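PDB 2GAN: 182aa long hypothetical protein from Pyrococcus horikoshii, which probably transfers an acetyl group from acetyl-coenzyme A to an acceptor, as a GNAT-family acetyltransferase. Local coordinates for the interface of chains A and B. Residues are numbered along the deposited sequence; one frame, centred on the assembly and turned at random. Chains: chain A/B, 182aa long hypothetical protein.

Contact 1: the interface of chains A and B. Residues chain A 32, 146-148, 150-151; chain B 151-153.
B:Glu151, in a polyproline-like backbone conformation, passes directly into B:Ala152 at the start of helix 152-159 and faces its own copy A:Glu151 near the two-fold axis, the two CA atoms 3.8 Å apart. The carboxylate of B:Glu151 reaches into chain A between A:Tyr32 and A:Thr146. Its CG points away from the backbone N (chi1 179°) and the chain then bends at chi2, which carries the acid group past the carbonyl of A:Phe147. The phenol OH of A:Tyr32 donates to OE1 at 2.6 Å, where OE1 offers its anti lone pair, the one turned away from OE2; ring and carboxylate are steeply turned against each other. OE1 also accepts from the backbone N of B:Tyr153 at 2.7 Å, a fairly straight bond (159° at H) from above the carboxylate plane, and B:Glu151 thus caps the N-terminus of its own helix. These two donors and the nearby helix start would probably favour the charged carboxylate. The other oxygen, OE2, reaches A:Thr146 OG1 through a water, while a second water joins A:Tyr32 OH, A:Leu150 O and B:Ala152 N. B:Tyr153 presents its ring edge to one face of A:Tyr32, planes 81° apart, with CD2 3.5 Å from CE1 of A:Tyr32. In the fold, the chain A side combines the loop residue A:Tyr32 with the end of strand 141-146 and the short helical turn 148-150; chain B supplies a helix start.

Contact 2: the interface of chains A and B. Residues chain A 168, 171; chain B 95-96, 145-147.
One face of the A:Phe171 ring carries the CB methylene of B:Trp96, a CH-pi contact 3.9 Å from the ring centroid and displaced toward the rim. At the edge of the same ring lie CE1 of B:Phe147 and, from its own chain, the carbonyl O of A:Tyr168. The two phenylalanines run side by side in the same direction and meet rim to rim, CD2 of A:Phe171 standing 3.3 Å from CE1 of B:Phe147. With chi1 at -28°, A:Phe171 keeps CG beside its backbone N and swings the ring between B:Phe147 and B:Trp96. Behind the ring, its CB rests 3.7 Å from the CG1 methyl of B:Val145. The indole of B:Trp96 is directed away from A:Phe171, and its CE3 edge packs over the centre of the B:Trp95 face within chain B. This edge-on packing may steady the loop offering CB to the phenylalanine. Beside this apolar cluster, the phenol OH of A:Tyr168 can donate a hydrogen bond to the backbone O of B:Trp95 at 3.1 Å. Were A:Phe171 cut back to an alanine, B:Phe147 and the CB of B:Trp96 would probably lose their ring partner and a gap would open between the chains. The loop preceding strand 172-176 of one chain is thus inserted between the end of strand 141-146 and the tryptophan loop of the other, giving the dimer seen in the crystal, whose biological role the structure alone does not establish, an apolar grip.

Contact 1: the interface of chains A and B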
loop_
_atom_site.group_PDB
_atom_site.type_symbol
_atom_site.label_atom_id
_atom_site.label_comp_id
_atom_site.label_asym_id
_atom_site.label_seq_id
_atom_site.Cartn_x
_atom_site.Cartn_y
_atom_site.Cartn_z
ATOM N N TYR A 32 -3.843 -4.317 -7.585
ATOM C CA TYR A 32 -3.397 -3.714 -8.831
ATOM C C TYR A 32 -3.509 -4.708 -9.978
ATOM O O TYR A 32 -3.409 -5.915 -9.774
ATOM C CB TYR A 32 -1.933 -3.288 -8.699
ATOM C CG TYR A 32 -1.650 -2.399 -7.497
ATOM C CD1 TYR A 32 -2.068 -1.072 -7.476
ATOM C CD2 TYR A 32 -0.958 -2.889 -6.394
ATOM C CE1 TYR A 32 -1.804 -0.248 -6.383
ATOM C CE2 TYR A 32 -0.683 -2.079 -5.292
ATOM C CZ TYR A 32 -1.113 -0.759 -5.297
ATOM O OH TYR A 32 -0.868 0.043 -4.216
ATOM N N THR A 146 -1.832 8.268 -8.171
ATOM C CA THR A 146 -1.823 7.155 -7.239
ATOM C C THR A 146 -3.140 7.150 -6.494
ATOM O O THR A 146 -3.784 8.181 -6.346
ATOM C CB THR A 146 -0.674 7.268 -6.221
ATOM O OG1 THR A 146 -0.923 8.383 -5.364
ATOM C CG2 THR A 146 0.644 7.464 -6.934
ATOM N N PHE A 147 -3.512 5.983 -6.004
ATOM C CA PHE A 147 -4.767 5.812 -5.301
ATOM C C PHE A 147 -4.535 5.406 -3.852
ATOM O O PHE A 147 -4.302 4.240 -3.554
ATOM C CB PHE A 147 -5.560 4.757 -6.044
ATOM C CG PHE A 147 -5.580 4.975 -7.529
ATOM C CD1 PHE A 147 -6.281 6.048 -8.073
ATOM C CD2 PHE A 147 -4.884 4.125 -8.382
ATOM C CE1 PHE A 147 -6.291 6.273 -9.442
ATOM C CE2 PHE A 147 -4.885 4.339 -9.755
ATOM C CZ PHE A 147 -5.592 5.416 -10.290
ATOM N N PRO A 148 -4.623 6.370 -2.925
ATOM C CA PRO A 148 -4.405 6.079 -1.504
ATOM C C PRO A 148 -5.293 5.005 -0.873
ATOM O O PRO A 148 -4.870 4.334 0.066
ATOM C CB PRO A 148 -4.556 7.455 -0.839
ATOM C CG PRO A 148 -5.497 8.172 -1.743
ATOM C CD PRO A 148 -5.034 7.772 -3.123
ATOM N N LEU A 150 -5.685 2.304 -1.725
ATOM C CA LEU A 150 -5.066 1.018 -1.980
ATOM C C LEU A 150 -3.962 0.706 -0.973
ATOM O O LEU A 150 -3.299 -0.332 -1.062
ATOM C CB LEU A 150 -4.525 0.969 -3.408
ATOM C CG LEU A 150 -5.654 1.133 -4.440
ATOM C CD1 LEU A 150 -5.077 1.036 -5.847
ATOM C CD2 LEU A 150 -6.715 0.038 -4.231
ATOM N N GLU A 151 -3.762 1.611 -0.021
ATOM C CA GLU A 151 -2.753 1.401 1.016
ATOM C C GLU A 151 -3.090 0.064 1.656
ATOM O O GLU A 151 -4.254 -0.218 1.938
ATOM C CB GLU A 151 -2.814 2.524 2.052
ATOM C CG GLU A 151 -1.759 2.449 3.157
ATOM C CD GLU A 151 -2.167 1.540 4.311
ATOM O OE1 GLU A 151 -3.371 1.488 4.651
ATOM O OE2 GLU A 151 -1.280 0.888 4.897
ATOM N N GLU B 151 0.831 3.845 0.667
ATOM C CA GLU B 151 0.291 3.111 -0.480
ATOM C C GLU B 151 1.485 2.783 -1.380
ATOM O O GLU B 151 2.301 3.654 -1.673
ATOM C CB GLU B 151 -0.748 3.967 -1.220
ATOM C CG GLU B 151 -1.365 3.299 -2.447
ATOM C CD GLU B 151 -0.526 3.501 -3.695
ATOM O OE1 GLU B 151 -0.281 2.520 -4.425
ATOM O OE2 GLU B 151 -0.113 4.647 -3.949
ATOM N N ALA B 152 1.579 1.522 -1.802
ATOM C CA ALA B 152 2.687 1.022 -2.623
ATOM C C ALA B 152 3.279 1.957 -3.672
ATOM O O ALA B 152 4.494 2.183 -3.688
ATOM C CB ALA B 152 2.293 -0.302 -3.282
ATOM N N TYR B 153 2.444 2.485 -4.563
ATOM C CA TYR B 153 2.949 3.387 -5.599
ATOM C C TYR B 153 3.460 4.711 -5.038
ATOM O O TYR B 153 4.590 5.116 -5.325
ATOM C CB TYR B 153 1.874 3.623 -6.661
ATOM C CG TYR B 153 1.868 2.526 -7.693
ATOM C CD1 TYR B 153 2.827 2.505 -8.701
ATOM C CD2 TYR B 153 0.965 1.469 -7.622
ATOM C CE1 TYR B 153 2.897 1.473 -9.606
ATOM C CE2 TYR B 153 1.031 0.414 -8.534
ATOM C CZ TYR B 153 2.002 0.426 -9.521
ATOM O OH TYR B 153 2.118 -0.610 -10.422
HETATM O O HOH W 1 -0.433 -0.278 -1.691
HETATM O O HOH W 2 -1.879 6.821 -3.287
#

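Contact 2: the interface of chains A and B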
loop_
_atom_site.group_PDB
_atom_site.type_symbol
_atom_site.label_atom_id
_atom_site.label_comp_id
_atom_site.label_asym_id
_atom_site.label_seq_id
_atom_site.Cartn_x
_atom_site.Cartn_y
_atom_site.Cartn_z
ATOM N N TYR A 168 -8.306 13.114 8.962
ATOM C CA TYR A 168 -7.584 14.297 9.416
ATOM C C TYR A 168 -6.076 14.074 9.494
ATOM O O TYR A 168 -5.611 12.992 9.861
ATOM C CB TYR A 168 -8.146 14.777 10.766
ATOM C CG TYR A 168 -7.347 14.395 11.999
ATOM C CD1 TYR A 168 -7.073 13.061 12.306
ATOM C CD2 TYR A 168 -6.880 15.382 12.871
ATOM C CE1 TYR A 168 -6.352 12.724 13.452
ATOM C CE2 TYR A 168 -6.162 15.057 14.015
ATOM C CZ TYR A 168 -5.899 13.729 14.299
ATOM O OH TYR A 168 -5.176 13.417 15.427
ATOM N N PHE A 171 -3.333 11.028 8.432
ATOM C CA PHE A 171 -3.952 9.747 8.741
ATOM C C PHE A 171 -5.372 9.578 8.229
ATOM O O PHE A 171 -6.056 10.545 7.918
ATOM C CB PHE A 171 -3.966 9.506 10.256
ATOM C CG PHE A 171 -2.855 10.189 10.995
ATOM C CD1 PHE A 171 -2.970 11.522 11.372
ATOM C CD2 PHE A 171 -1.687 9.506 11.303
ATOM C CE1 PHE A 171 -1.936 12.161 12.052
ATOM C CE2 PHE A 171 -0.646 10.138 11.982
ATOM C CZ PHE A 171 -0.771 11.468 12.354
ATOM N N TRP B 95 -1.141 10.867 19.413
ATOM C CA TRP B 95 -1.273 12.061 18.581
ATOM C C TRP B 95 -1.947 11.800 17.239
ATOM O O TRP B 95 -2.369 12.738 16.563
ATOM C CB TRP B 95 0.102 12.673 18.330
ATOM C CG TRP B 95 1.008 11.792 17.529
ATOM C CD1 TRP B 95 0.990 11.602 16.174
ATOM C CD2 TRP B 95 2.058 10.965 18.036
ATOM N NE1 TRP B 95 1.965 10.707 15.809
ATOM C CE2 TRP B 95 2.635 10.299 16.934
ATOM C CE3 TRP B 95 2.564 10.717 19.318
ATOM C CZ2 TRP B 95 3.705 9.406 17.074
ATOM C CZ3 TRP B 95 3.626 9.828 19.458
ATOM C CH2 TRP B 95 4.183 9.182 18.342
ATOM N N TRP B 96 -2.049 10.530 16.857
ATOM C CA TRP B 96 -2.657 10.158 15.580
ATOM C C TRP B 96 -4.164 9.954 15.661
ATOM O O TRP B 96 -4.731 9.178 14.895
ATOM C CB TRP B 96 -1.991 8.889 15.043
ATOM C CG TRP B 96 -2.055 7.732 15.994
ATOM C CD1 TRP B 96 -3.090 6.852 16.159
ATOM C CD2 TRP B 96 -1.049 7.347 16.936
ATOM N NE1 TRP B 96 -2.789 5.945 17.142
ATOM C CE2 TRP B 96 -1.543 6.224 17.639
ATOM C CE3 TRP B 96 0.221 7.843 17.257
ATOM C CZ2 TRP B 96 -0.807 5.585 18.646
ATOM C CZ3 TRP B 96 0.953 7.208 18.258
ATOM C CH2 TRP B 96 0.435 6.090 18.940
ATOM N N VAL B 145 -6.224 3.222 12.704
ATOM C CA VAL B 145 -5.628 4.381 12.062
ATOM C C VAL B 145 -4.678 3.894 10.977
ATOM O O VAL B 145 -3.817 3.054 11.231
ATOM C CB VAL B 145 -4.860 5.230 13.087
ATOM C CG1 VAL B 145 -4.283 6.479 12.422
ATOM C CG2 VAL B 145 -5.792 5.618 14.221
ATOM N N THR B 146 -4.845 4.417 9.767
ATOM C CA THR B 146 -4.002 4.018 8.646
ATOM C C THR B 146 -3.244 5.226 8.091
ATOM O O THR B 146 -3.597 6.368 8.374
ATOM C CB THR B 146 -4.857 3.390 7.527
ATOM O OG1 THR B 146 -5.712 4.391 6.958
ATOM C CG2 THR B 146 -5.731 2.272 8.094
ATOM N N PHE B 147 -2.200 4.968 7.312
ATOM C CA PHE B 147 -1.384 6.032 6.734
ATOM C C PHE B 147 -1.402 5.932 5.200
ATOM O O PHE B 147 -0.652 5.156 4.611
ATOM C CB PHE B 147 0.051 5.904 7.261
ATOM C CG PHE B 147 0.130 5.726 8.757
ATOM C CD1 PHE B 147 -0.209 6.766 9.617
ATOM C CD2 PHE B 147 0.507 4.505 9.307
ATOM C CE1 PHE B 147 -0.177 6.590 11.005
ATOM C CE2 PHE B 147 0.543 4.321 10.691
ATOM C CZ PHE B 147 0.199 5.366 11.539
#

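Contacts 1 and 2 have centres about 16 Å apart and belong to one two-fold symmetric interface, so each recurs with the chains exchanged. Both draw on the end of strand 141-146 and the residue following it: A:Thr146 and A:Phe147 serve in contact 1, B:Thr146 and B:Phe147 in contact 2. Contact 1, beside the symmetry axis, is largely polar and watered; contact 2, farther out, is mainly aromatic. By symmetry the same short segment meets both the partner's glutamate, as B:Glu151 does in contact 1, and its phenylalanine, as A:Phe171 does in contact 2, which probably links the two patches, though the coordinates do not prove that the dimer forms in solution.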